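Local coordinates for protein A-adding tRNA nucleotidyltransferase (Aquifex aeolicus, PDB 4WBY) that adds the terminal adenosine to tRNA ending in CC, completing the CCA 3' end with ATP as substrate and magnesium as cofactor, at residues I122-I127 and D139-L144. Numbering follows the deposited sequence.
Sequences INAMAI and DYFGGL
With CG anti to the backbone N (chi1 179°), D139 extends its carboxylate alongside M125, whose CG-SD bond turns (chi3 -75°) to lay CE against G143. The contact belongs to the nucleotidyltransferase head domain, where antiparallel strands 126-128 and 137-138 form one margin of the sheet and the chain then turns into helix 143-149. D139 grips the start of that helix: OD1 accepts G143 N at 2.8 Å through its syn lone pair, and OD2 takes L144 N from above the carboxylate plane at 3.0 Å. An alanine at D139 would probably leave both N-H groups without their carboxylate mate and open a gap beside M125 CG. M125 SD lies 3.6 Å from L144 N, and a CB on G143 would run into this sulfur; V34 and L38 of helix 32-38 also touch M125. N123, turned away from this contact, belongs to the ATP site and hydrogen-bonds R35 through OD1 and D119 through ND2. One residue before M125, A124 CB meets F141 CD2 at 4.0 Å, while Y140 CB covers one face of the F141 ring. A water joins the segments, donating to A124 O at 2.8 Å and accepting from Y140 N at 2.9 Å.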
loop_
_atom_site.group_PDB
_atom_site.type_symbol
_atom_site.label_atom_id
_atom_site.label_comp_id
_atom_site.label_asym_id
_atom_site.label_seq_id
_atom_site.Cartn_x
_atom_site.Cartn_y
_atom_site.Cartn_z
ATOM N N ILE A 122 -14.097 -12.151 2.868
ATOM C CA ILE A 122 -14.343 -10.901 3.574
ATOM C C ILE A 122 -14.467 -9.727 2.602
ATOM O O ILE A 122 -14.929 -8.655 2.991
ATOM C CB ILE A 122 -13.256 -10.596 4.628
ATOM C CG1 ILE A 122 -11.877 -10.422 3.977
ATOM C CG2 ILE A 122 -13.263 -11.658 5.737
ATOM C CD1 ILE A 122 -10.810 -9.887 4.932
ATOM N N ASN A 123 -14.075 -9.944 1.345
ATOM C CA ASN A 123 -14.181 -8.929 0.292
ATOM C C ASN A 123 -15.338 -9.172 -0.670
ATOM O O ASN A 123 -15.467 -8.481 -1.693
ATOM C CB ASN A 123 -12.880 -8.860 -0.515
ATOM C CG ASN A 123 -11.705 -8.423 0.319
ATOM O OD1 ASN A 123 -11.866 -7.774 1.354
ATOM N ND2 ASN A 123 -10.499 -8.777 -0.128
ATOM N N ALA A 124 -16.185 -10.140 -0.344
ATOM C CA ALA A 124 -17.207 -10.582 -1.277
ATOM C C ALA A 124 -18.614 -10.359 -0.733
ATOM O O ALA A 124 -19.548 -11.054 -1.115
ATOM C CB ALA A 124 -16.999 -12.050 -1.624
ATOM N N MET A 125 -18.767 -9.375 0.144
ATOM C CA MET A 125 -20.083 -9.022 0.671
ATOM C C MET A 125 -20.646 -7.771 0.022
ATOM O O MET A 125 -19.926 -7.012 -0.632
ATOM C CB MET A 125 -20.018 -8.839 2.184
ATOM C CG MET A 125 -19.710 -10.159 2.891
ATOM S SD MET A 125 -19.548 -10.025 4.680
ATOM C CE MET A 125 -17.936 -9.267 4.804
ATOM N N ALA A 126 -21.944 -7.564 0.207
ATOM C CA ALA A 126 -22.620 -6.395 -0.339
ATOM C C ALA A 126 -23.611 -5.837 0.672
ATOM O O ALA A 126 -24.036 -6.536 1.597
ATOM C CB ALA A 126 -23.335 -6.750 -1.634
ATOM N N ILE A 127 -23.964 -4.568 0.495
ATOM C CA ILE A 127 -25.044 -3.957 1.250
ATOM C C ILE A 127 -26.101 -3.491 0.267
ATOM O O ILE A 127 -25.810 -2.695 -0.629
ATOM C CB ILE A 127 -24.559 -2.755 2.092
ATOM C CG1 ILE A 127 -23.473 -3.200 3.074
ATOM C CG2 ILE A 127 -25.734 -2.117 2.840
ATOM C CD1 ILE A 127 -22.653 -2.055 3.651
ATOM N N ASP A 139 -24.436 -11.675 2.294
ATOM C CA ASP A 139 -23.242 -12.438 2.614
ATOM C C ASP A 139 -23.484 -13.889 2.241
ATOM O O ASP A 139 -24.012 -14.669 3.041
ATOM C CB ASP A 139 -22.907 -12.281 4.098
ATOM C CG ASP A 139 -21.690 -13.060 4.515
ATOM O OD1 ASP A 139 -20.918 -13.517 3.643
ATOM O OD2 ASP A 139 -21.520 -13.203 5.738
ATOM N N TYR A 140 -23.141 -14.226 0.999
ATOM C CA TYR A 140 -23.368 -15.566 0.469
ATOM C C TYR A 140 -22.317 -16.583 0.869
ATOM O O TYR A 140 -22.572 -17.784 0.801
ATOM C CB TYR A 140 -23.421 -15.543 -1.062
ATOM C CG TYR A 140 -24.561 -14.761 -1.667
ATOM C CD1 TYR A 140 -25.881 -15.157 -1.479
ATOM C CD2 TYR A 140 -24.317 -13.650 -2.461
ATOM C CE1 TYR A 140 -26.926 -14.450 -2.043
ATOM C CE2 TYR A 140 -25.360 -12.937 -3.034
ATOM C CZ TYR A 140 -26.660 -13.341 -2.818
ATOM O OH TYR A 140 -27.697 -12.639 -3.385
ATOM N N PHE A 141 -21.136 -16.109 1.257
ATOM C CA PHE A 141 -19.961 -16.973 1.290
ATOM C C PHE A 141 -19.249 -17.028 2.631
ATOM O O PHE A 141 -18.121 -17.502 2.716
ATOM C CB PHE A 141 -18.983 -16.537 0.204
ATOM C CG PHE A 141 -19.642 -16.298 -1.120
ATOM C CD1 PHE A 141 -20.227 -17.348 -1.810
ATOM C CD2 PHE A 141 -19.697 -15.027 -1.667
ATOM C CE1 PHE A 141 -20.847 -17.133 -3.030
ATOM C CE2 PHE A 141 -20.315 -14.805 -2.887
ATOM C CZ PHE A 141 -20.893 -15.857 -3.568
ATOM N N GLY A 142 -19.926 -16.587 3.680
ATOM C CA GLY A 142 -19.380 -16.682 5.022
ATOM C C GLY A 142 -18.390 -15.588 5.374
ATOM O O GLY A 142 -17.487 -15.803 6.186
ATOM N N GLY A 143 -18.553 -14.414 4.771
ATOM C CA GLY A 143 -17.644 -13.314 5.024
ATOM C C GLY A 143 -17.699 -12.795 6.446
ATOM O O GLY A 143 -16.662 -12.516 7.038
ATOM N N LEU A 144 -18.896 -12.664 7.013
ATOM C CA LEU A 144 -18.993 -12.145 8.372
ATOM C C LEU A 144 -18.385 -13.143 9.359
ATOM O O LEU A 144 -17.689 -12.750 10.298
ATOM C CB LEU A 144 -20.445 -11.825 8.747
ATOM C CG LEU A 144 -20.635 -11.053 10.058
ATOM C CD1 LEU A 144 -19.958 -9.671 10.033
ATOM C CD2 LEU A 144 -22.121 -10.904 10.385
HETATM O O HOH W 1 -22.137 -11.958 -0.451
#